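Local coordinates for putative signal recognition particle protein (PDB 5CK4) that binds GTP and GDP as an Arf-like GTPase, the beta subunit of the signal recognition particle receptor, which works in protein translocation at secretory membranes, at residues I166-A171 and L215-K220; V227-V232 and V291-G296; V22-P27 and L113-G118. One frame throughout, in Å; residues are numbered along the deposited sequence.

Contact 1 (I166-A171 and L215-K220). With GDP (guanosine-5'-diphosphate), chain C.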
loop_
_atom_site.group_PDB
_atom_site.type_symbol
_atom_site.label_atom_id
_atom_site.label_comp_id
_atom_site.label_asym_id
_atom_site.label_seq_id
_atom_site.Cartn_x
_atom_site.Cartn_y
_atom_site.Cartn_z
ATOM N N ILE A 166 2.113 -3.168 0.079
ATOM C CA ILE A 166 2.876 -2.142 -0.618
ATOM C C ILE A 166 1.911 -1.353 -1.500
ATOM O O ILE A 166 1.212 -1.936 -2.344
ATOM C CB ILE A 166 3.986 -2.751 -1.489
ATOM C CG1 ILE A 166 5.028 -3.466 -0.627
ATOM C CG2 ILE A 166 4.644 -1.659 -2.342
ATOM C CD1 ILE A 166 6.074 -4.265 -1.461
ATOM N N PHE A 167 1.826 -0.043 -1.278
ATOM C CA PHE A 167 1.015 0.811 -2.147
ATOM C C PHE A 167 1.953 1.530 -3.120
ATOM O O PHE A 167 2.690 2.442 -2.718
ATOM C CB PHE A 167 0.221 1.827 -1.329
ATOM C CG PHE A 167 -0.723 2.666 -2.161
ATOM C CD1 PHE A 167 -0.282 3.832 -2.785
ATOM C CD2 PHE A 167 -2.044 2.268 -2.347
ATOM C CE1 PHE A 167 -1.151 4.591 -3.561
ATOM C CE2 PHE A 167 -2.917 3.030 -3.113
ATOM C CZ PHE A 167 -2.473 4.185 -3.718
ATOM N N LEU A 168 1.926 1.117 -4.387
ATOM C CA LEU A 168 2.853 1.643 -5.393
ATOM C C LEU A 168 2.204 2.775 -6.179
ATOM O O LEU A 168 1.056 2.672 -6.581
ATOM C CB LEU A 168 3.261 0.540 -6.358
ATOM C CG LEU A 168 4.486 0.685 -7.276
ATOM C CD1 LEU A 168 5.787 0.642 -6.475
ATOM C CD2 LEU A 168 4.477 -0.433 -8.297
ATOM N N LEU A 169 2.959 3.849 -6.403
ATOM C CA LEU A 169 2.500 4.965 -7.224
ATOM C C LEU A 169 3.632 5.436 -8.141
ATOM O O LEU A 169 4.815 5.175 -7.875
ATOM C CB LEU A 169 1.980 6.130 -6.353
ATOM C CG LEU A 169 2.972 6.757 -5.340
ATOM C CD1 LEU A 169 3.849 7.858 -5.994
ATOM C CD2 LEU A 169 2.221 7.320 -4.146
ATOM N N ASP A 170 3.249 6.144 -9.200
ATOM C CA ASP A 170 4.186 6.737 -10.146
ATOM C C ASP A 170 4.592 8.119 -9.628
ATOM O O ASP A 170 3.806 9.061 -9.694
ATOM C CB ASP A 170 3.495 6.833 -11.520
ATOM C CG ASP A 170 4.404 7.359 -12.610
ATOM O OD1 ASP A 170 5.441 7.980 -12.300
ATOM O OD2 ASP A 170 4.068 7.160 -13.797
ATOM N N ALA A 171 5.814 8.244 -9.104
ATOM C CA ALA A 171 6.244 9.516 -8.532
ATOM C C ALA A 171 6.436 10.601 -9.588
ATOM O O ALA A 171 6.468 11.791 -9.255
ATOM C CB ALA A 171 7.529 9.359 -7.679
ATOM N N LEU A 215 3.748 0.107 3.175
ATOM C CA LEU A 215 4.859 0.806 2.559
ATOM C C LEU A 215 4.296 1.568 1.379
ATOM O O LEU A 215 3.741 0.963 0.458
ATOM C CB LEU A 215 5.918 -0.191 2.071
ATOM C CG LEU A 215 7.094 0.435 1.321
ATOM C CD1 LEU A 215 7.892 1.365 2.235
ATOM C CD2 LEU A 215 7.999 -0.660 0.761
ATOM N N ILE A 216 4.415 2.889 1.404
ATOM C CA ILE A 216 4.058 3.668 0.228
ATOM C C ILE A 216 5.305 3.793 -0.644
ATOM O O ILE A 216 6.241 4.525 -0.324
ATOM C CB ILE A 216 3.471 5.040 0.592
ATOM C CG1 ILE A 216 2.192 4.846 1.408
ATOM C CG2 ILE A 216 3.176 5.838 -0.697
ATOM C CD1 ILE A 216 1.659 6.096 2.065
ATOM N N ALA A 217 5.315 3.031 -1.729
ATOM C CA ALA A 217 6.489 2.924 -2.585
ATOM C C ALA A 217 6.398 3.935 -3.730
ATOM O O ALA A 217 5.590 3.787 -4.662
ATOM C CB ALA A 217 6.618 1.494 -3.108
ATOM N N ALA A 218 7.204 4.991 -3.628
ATOM C CA ALA A 218 7.187 6.056 -4.623
ATOM C C ALA A 218 8.121 5.685 -5.771
ATOM O O ALA A 218 9.317 6.000 -5.727
ATOM C CB ALA A 218 7.590 7.400 -3.975
ATOM N N ASN A 219 7.554 5.009 -6.775
ATOM C CA ASN A 219 8.278 4.389 -7.884
ATOM C C ASN A 219 8.716 5.382 -8.971
ATOM O O ASN A 219 8.244 6.518 -9.013
ATOM C CB ASN A 219 7.400 3.297 -8.529
ATOM C CG ASN A 219 8.190 2.357 -9.428
ATOM O OD1 ASN A 219 9.385 2.153 -9.225
ATOM N ND2 ASN A 219 7.522 1.781 -10.429
ATOM N N LYS A 220 9.593 4.905 -9.862
ATOM C CA LYS A 220 10.099 5.651 -11.027
ATOM C C LYS A 220 11.032 6.803 -10.639
ATOM O O LYS A 220 11.072 7.824 -11.322
ATOM C CB LYS A 220 8.961 6.130 -11.977
ATOM C CG LYS A 220 7.875 5.047 -12.254
ATOM C CD LYS A 220 7.055 5.311 -13.503
ATOM C CE LYS A 220 5.921 4.284 -13.635
ATOM N NZ LYS A 220 5.068 4.518 -14.868
HETATM P PB GDP C . 0.966 -1.579 -13.678
HETATM O O1B GDP C . 0.995 -3.076 -13.571
HETATM O O2B GDP C . 0.884 -0.973 -12.285
HETATM O O3B GDP C . -0.214 -1.062 -14.468
HETATM O O3A GDP C . 2.306 -0.999 -14.341
HETATM P PA GDP C . 3.297 -1.740 -15.380
HETATM O O1A GDP C . 4.096 -2.799 -14.689
HETATM O O2A GDP C . 2.574 -2.245 -16.602
HETATM O "O5'" GDP C . 4.204 -0.464 -15.684
HETATM C "C5'" GDP C . 3.644 0.663 -16.338
HETATM C "C4'" GDP C . 4.748 1.312 -17.157
HETATM O "O4'" GDP C . 5.687 1.933 -16.277
HETATM C "C3'" GDP C . 5.529 0.295 -17.978
HETATM O "O3'" GDP C . 5.895 0.937 -19.201
HETATM C "C2'" GDP C . 6.790 0.057 -17.168
HETATM O "O2'" GDP C . 7.914 -0.291 -17.974
HETATM C "C1'" GDP C . 6.998 1.417 -16.542
HETATM N N9 GDP C . 7.775 1.352 -15.287
HETATM C C8 GDP C . 7.594 0.516 -14.244
HETATM N N7 GDP C . 8.497 0.786 -13.260
HETATM C C5 GDP C . 9.240 1.822 -13.677
HETATM C C6 GDP C . 10.368 2.597 -13.140
HETATM O O6 GDP C . 10.819 2.334 -12.000
HETATM N N1 GDP C . 10.848 3.603 -13.896
HETATM C C2 GDP C . 10.364 3.895 -15.122
HETATM N N2 GDP C . 10.910 4.912 -15.833
HETATM N N3 GDP C . 9.333 3.217 -15.681
HETATM C C4 GDP C . 8.759 2.188 -15.011
#

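Contact 2 (V227-V232 and V291-G296)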
loop_
_atom_site.group_PDB
_atom_site.type_symbol
_atom_site.label_atom_id
_atom_site.label_comp_id
_atom_site.label_asym_id
_atom_site.label_seq_id
_atom_site.Cartn_x
_atom_site.Cartn_y
_atom_site.Cartn_z
ATOM N N VAL A 227 8.917 13.084 -8.273
ATOM C CA VAL A 227 8.838 13.782 -6.995
ATOM C C VAL A 227 9.589 12.957 -5.938
ATOM O O VAL A 227 9.317 11.776 -5.777
ATOM C CB VAL A 227 7.354 13.969 -6.586
ATOM C CG1 VAL A 227 7.230 14.582 -5.195
ATOM C CG2 VAL A 227 6.622 14.827 -7.629
ATOM N N PRO A 228 10.544 13.577 -5.221
ATOM C CA PRO A 228 11.287 12.827 -4.194
ATOM C C PRO A 228 10.369 12.369 -3.056
ATOM O O PRO A 228 9.347 13.018 -2.788
ATOM C CB PRO A 228 12.332 13.838 -3.693
ATOM C CG PRO A 228 11.826 15.177 -4.119
ATOM C CD PRO A 228 11.025 14.963 -5.370
ATOM N N ALA A 229 10.731 11.267 -2.403
ATOM C CA ALA A 229 9.882 10.646 -1.377
ATOM C C ALA A 229 9.393 11.577 -0.266
ATOM O O ALA A 229 8.272 11.426 0.209
ATOM C CB ALA A 229 10.590 9.440 -0.768
ATOM N N SER A 230 10.231 12.523 0.171
ATOM C CA SER A 230 9.820 13.420 1.254
ATOM C C SER A 230 8.710 14.372 0.784
ATOM O O SER A 230 7.814 14.731 1.551
ATOM C CB SER A 230 11.018 14.216 1.794
ATOM O OG SER A 230 11.528 15.078 0.796
ATOM N N LEU A 231 8.773 14.772 -0.483
ATOM C CA LEU A 231 7.716 15.593 -1.071
ATOM C C LEU A 231 6.461 14.769 -1.397
ATOM O O LEU A 231 5.338 15.266 -1.277
ATOM C CB LEU A 231 8.230 16.317 -2.321
ATOM C CG LEU A 231 8.626 17.772 -2.099
ATOM C CD1 LEU A 231 9.265 18.353 -3.354
ATOM C CD2 LEU A 231 7.398 18.573 -1.689
ATOM N N VAL A 232 6.649 13.519 -1.816
ATOM C CA VAL A 232 5.516 12.609 -2.018
ATOM C C VAL A 232 4.751 12.489 -0.694
ATOM O O VAL A 232 3.510 12.578 -0.645
ATOM C CB VAL A 232 5.982 11.194 -2.466
ATOM C CG1 VAL A 232 4.830 10.207 -2.413
ATOM C CG2 VAL A 232 6.580 11.220 -3.872
ATOM N N VAL A 291 3.047 3.360 8.707
ATOM C CA VAL A 291 2.900 3.781 7.316
ATOM C C VAL A 291 4.122 4.606 6.955
ATOM O O VAL A 291 4.399 5.606 7.622
ATOM C CB VAL A 291 1.601 4.603 7.081
ATOM C CG1 VAL A 291 1.463 4.958 5.601
ATOM C CG2 VAL A 291 0.372 3.805 7.531
ATOM N N GLU A 292 4.886 4.167 5.949
ATOM C CA GLU A 292 6.132 4.872 5.585
ATOM C C GLU A 292 6.227 5.103 4.072
ATOM O O GLU A 292 5.854 4.241 3.273
ATOM C CB GLU A 292 7.371 4.093 6.077
ATOM C CG GLU A 292 8.708 4.826 5.860
ATOM C CD GLU A 292 9.897 4.151 6.535
ATOM O OE1 GLU A 292 9.701 3.432 7.545
ATOM O OE2 GLU A 292 11.038 4.342 6.050
ATOM N N VAL A 293 6.746 6.259 3.678
ATOM C CA VAL A 293 6.902 6.576 2.264
ATOM C C VAL A 293 8.371 6.363 1.909
ATOM O O VAL A 293 9.265 6.829 2.625
ATOM C CB VAL A 293 6.481 8.022 1.971
ATOM C CG1 VAL A 293 6.683 8.372 0.492
ATOM C CG2 VAL A 293 5.031 8.241 2.387
ATOM N N MET A 294 8.635 5.645 0.827
ATOM C CA MET A 294 10.029 5.329 0.469
ATOM C C MET A 294 10.179 5.375 -1.042
ATOM O O MET A 294 9.370 4.790 -1.762
ATOM C CB MET A 294 10.424 3.947 0.998
ATOM C CG MET A 294 11.893 3.550 0.712
ATOM S SD MET A 294 12.357 1.999 1.509
ATOM C CE MET A 294 11.764 2.294 3.181
ATOM N N GLY A 295 11.193 6.083 -1.527
ATOM C CA GLY A 295 11.435 6.128 -2.959
ATOM C C GLY A 295 12.150 4.906 -3.489
ATOM O O GLY A 295 12.861 4.201 -2.761
ATOM N N GLY A 296 11.958 4.642 -4.775
ATOM C CA GLY A 296 12.682 3.575 -5.443
ATOM C C GLY A 296 12.378 3.550 -6.926
ATOM O O GLY A 296 11.673 4.427 -7.434
#

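Contact 3 (V22-P27 and L113-G118)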
loop_
_atom_site.group_PDB
_atom_site.type_symbol
_atom_site.label_atom_id
_atom_site.label_comp_id
_atom_site.label_asym_id
_atom_site.label_seq_id
_atom_site.Cartn_x
_atom_site.Cartn_y
_atom_site.Cartn_z
ATOM N N VAL A 22 2.125 -10.390 0.833
ATOM C CA VAL A 22 2.166 -8.933 0.793
ATOM C C VAL A 22 1.329 -8.467 -0.400
ATOM O O VAL A 22 1.640 -8.792 -1.550
ATOM C CB VAL A 22 3.623 -8.431 0.688
ATOM C CG1 VAL A 22 3.682 -6.916 0.526
ATOM C CG2 VAL A 22 4.439 -8.899 1.926
ATOM N N LEU A 23 0.250 -7.730 -0.134
ATOM C CA LEU A 23 -0.572 -7.192 -1.220
ATOM C C LEU A 23 0.105 -6.017 -1.906
ATOM O O LEU A 23 0.498 -5.038 -1.267
ATOM C CB LEU A 23 -1.960 -6.747 -0.728
ATOM C CG LEU A 23 -3.037 -7.822 -0.552
ATOM C CD1 LEU A 23 -4.300 -7.205 0.025
ATOM C CD2 LEU A 23 -3.339 -8.525 -1.875
ATOM N N LEU A 24 0.213 -6.110 -3.221
ATOM C CA LEU A 24 0.754 -5.026 -4.019
ATOM C C LEU A 24 -0.434 -4.275 -4.644
ATOM O O LEU A 24 -1.145 -4.819 -5.490
ATOM C CB LEU A 24 1.695 -5.604 -5.080
ATOM C CG LEU A 24 2.340 -4.605 -6.049
ATOM C CD1 LEU A 24 3.111 -3.548 -5.282
ATOM C CD2 LEU A 24 3.241 -5.332 -7.051
ATOM N N ILE A 25 -0.648 -3.039 -4.202
ATOM C CA ILE A 25 -1.841 -2.256 -4.521
ATOM C C ILE A 25 -1.406 -0.943 -5.176
ATOM O O ILE A 25 -0.363 -0.405 -4.830
ATOM C CB ILE A 25 -2.583 -1.885 -3.210
ATOM C CG1 ILE A 25 -3.091 -3.135 -2.497
ATOM C CG2 ILE A 25 -3.762 -0.951 -3.460
ATOM C CD1 ILE A 25 -3.819 -2.811 -1.183
ATOM N N GLY A 26 -2.201 -0.417 -6.106
ATOM C CA GLY A 26 -1.931 0.909 -6.647
ATOM C C GLY A 26 -2.645 1.149 -7.958
ATOM O O GLY A 26 -3.165 0.208 -8.561
ATOM N N PRO A 27 -2.672 2.411 -8.415
ATOM C CA PRO A 27 -3.362 2.702 -9.675
ATOM C C PRO A 27 -2.632 2.064 -10.848
ATOM O O PRO A 27 -1.439 1.769 -10.749
ATOM C CB PRO A 27 -3.286 4.227 -9.778
ATOM C CG PRO A 27 -2.079 4.608 -8.971
ATOM C CD PRO A 27 -1.994 3.596 -7.855
ATOM N N LEU A 113 4.508 -11.942 -3.139
ATOM C CA LEU A 113 4.054 -10.634 -3.569
ATOM C C LEU A 113 2.814 -10.790 -4.453
ATOM O O LEU A 113 2.880 -11.389 -5.531
ATOM C CB LEU A 113 5.179 -9.914 -4.310
ATOM C CG LEU A 113 4.920 -8.476 -4.749
ATOM C CD1 LEU A 113 4.593 -7.584 -3.545
ATOM C CD2 LEU A 113 6.099 -7.937 -5.542
ATOM N N ILE A 114 1.688 -10.261 -3.981
ATOM C CA ILE A 114 0.392 -10.468 -4.634
ATOM C C ILE A 114 -0.095 -9.242 -5.405
ATOM O O ILE A 114 -0.587 -8.273 -4.820
ATOM C CB ILE A 114 -0.701 -10.868 -3.616
ATOM C CG1 ILE A 114 -0.210 -12.003 -2.714
ATOM C CG2 ILE A 114 -2.006 -11.227 -4.333
ATOM C CD1 ILE A 114 0.383 -13.186 -3.460
ATOM N N ASP A 115 0.043 -9.304 -6.724
ATOM C CA ASP A 115 -0.376 -8.232 -7.619
ATOM C C ASP A 115 -1.906 -8.136 -7.595
ATOM O O ASP A 115 -2.578 -9.150 -7.538
ATOM C CB ASP A 115 0.117 -8.552 -9.035
ATOM C CG ASP A 115 -0.019 -7.388 -9.983
ATOM O OD1 ASP A 115 -0.242 -6.252 -9.517
ATOM O OD2 ASP A 115 0.117 -7.611 -11.200
ATOM N N THR A 116 -2.441 -6.917 -7.596
ATOM C CA THR A 116 -3.891 -6.692 -7.637
ATOM C C THR A 116 -4.203 -5.707 -8.759
ATOM O O THR A 116 -3.336 -4.922 -9.151
ATOM C CB THR A 116 -4.432 -6.120 -6.309
ATOM O OG1 THR A 116 -3.791 -4.866 -6.031
ATOM C CG2 THR A 116 -4.174 -7.079 -5.170
ATOM N N PRO A 117 -5.435 -5.747 -9.293
ATOM C CA PRO A 117 -5.726 -4.829 -10.404
ATOM C C PRO A 117 -5.832 -3.371 -9.963
ATOM O O PRO A 117 -6.283 -3.070 -8.856
ATOM C CB PRO A 117 -7.063 -5.346 -10.956
ATOM C CG PRO A 117 -7.656 -6.170 -9.841
ATOM C CD PRO A 117 -6.489 -6.767 -9.115
ATOM N N GLY A 118 -5.407 -2.467 -10.835
ATOM C CA GLY A 118 -5.462 -1.056 -10.524
ATOM C C GLY A 118 -6.734 -0.360 -10.970
ATOM O O GLY A 118 -7.023 0.738 -10.500
HETATM O O HOH W 1 -4.587 -2.374 -6.835
#

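Contact 1 (I166-A171 and L215-K220)
D170 and K220 meet where two parallel strands run out: K220 NZ stands 3.0 Å from D170 OD2 in a salt bridge, approaching from above the carboxylate plane (67° out of it). The lysine chain is extended beyond CG and spans the guanine as it goes. Its CG sits over the face of the base, 3.6 Å from C6 of GDP, and its NZ ends in a hydrogen bond to the ribose O4'. G29 O is a further partner of that ammonium, while D170 OD1 is held by the amides of A172 and A173. N219 and K220 open the NKxD motif of GTPases, here NKQD. N219 CG, anti to the backbone N (chi1 -165°), is carried toward the base. Its ND2 stands 3.2 Å from N7 of GDP and donates to A30 O, while OD1 takes a weak hydrogen bond from K220 N. On the same face, L168 CD1 touches both A217 CB (3.6 Å) and N219 CB (3.7 Å). On the opposite face L169 CD2 touches I216 CG2 at 3.9 Å. Five backbone hydrogen bonds, from F167 N to L215 O through A171 N to N219 O, fix the register. Helix 306-313 lays W308 on A217 and N219; helix 180-201 covers F167, L169 and I216 from the other face; strands 21-25 and 291-295 flank the pair within the sheet.

Contact 2 (V227-V232 and V291-G296)
A229 CB stands above the plane of the M294-G295 peptide but displaced past the N-H side of G295, 3.5 Å from G295 N. The M294 side chain leaves on the other side of that plane, toward helix 306-313 and L215. The carbonyl oxygen of this peptide, M294 O, is hydrogen-bonded to W308 NE1 and, within the sheet, to the backbone of A218. A second peptide plane meets a methyl differently: V293 CG1 lies 3.5 Å from A229 O and only about 27° out of the A229-S230 plane, beside the oxygen. These segments close a beta-alpha-beta crossover of the P-loop GTPase fold, in which strand 214-219 leads into helix 229-249 and strand 291-295 returns parallel alongside strand 214-219. P228 occupies the N-cap position of the helix, and its O accepts from V232 N at 2.9 Å; A229 and V232, in this first turn, both face the strand. V293 CG1 is anti to its backbone N (chi1 178°), which carries it to V232 CG1 at 3.9 Å. A229 CB adds a looser touch on V293 CG1 at 4.2 Å. V232 also packs on A218 and L174, and V293 on I216 and F281. A CB on G295 would point toward the helix and come about 3.7 Å from A229 CB.

Contact 3 (V22-P27 and L113-G118)
V22-I25 and L113-D115 run as parallel neighbours, their axes 4.7 Å apart at closest and 34° from parallel, joined by I114 N to V22 O and by L24 N to I114 O, each 2.8 Å long. They are adjacent strands of the P-loop GTPase sheet: the first strand leads into G26 and P27 at the start of what fits a Walker A loop, and the second ends in D115-T116-P117-G118, matching the DxxG motif. On one face, L24 and L113 cross obliquely, L113 CD1 touching L24 CB at 3.8 Å. On the other, L23 CD2 touches both I114 CG2 and T116 CG2, the latter at 3.7 Å, with the side chains of L23 and T116 at about a right angle. Beyond the last bridge the threonine side chain takes over. Its OG1, placed between the backbone N and the carbonyl carbon (chi1 60°), donates to L24 O at 2.7 Å, tilted 27° from the carbonyl plane; T116 N adds a weak bond to the same oxygen, so two donors grip it. OG1 also meets a water that binds G26 N and P117 O, tying the two loops together. An alanine at T116 would probably leave L24 O with just the weak amide bond from this segment, take from the water one of its anchors, and open a small gap beside L23 CD2. D115 lies near K32 of the nucleotide site, and T126 of helix 123-131 backs T116. G118, which binds GTP in another structure of this protein, is where the segments meet again: a CB there would clash with G26 O and P27 C. Its CA already stands 3.3 Å from G26 O.

Along the chain the contacts come in series: contact 3 closes before contact 1 opens, and contact 1 before contact 2. All three reach one mixed sheet, in which strands 112-115, 21-25, 159-170, 214-219 and 291-295 lie side by side in that order. Centres of contacts 3 and 1 are about 11 Å apart, joined by probable hydrogen bonds from I166 N to L23 O and L168 N to I25 O. Contacts 1 and 2 are about 8 Å apart and share bonds between 214-219 and 291-295. Contacts 2 and 3, about 18 Å apart, do not touch. The sheet thus links the phosphate-side loops of contact 3 to the guanine-side residues of contact 1.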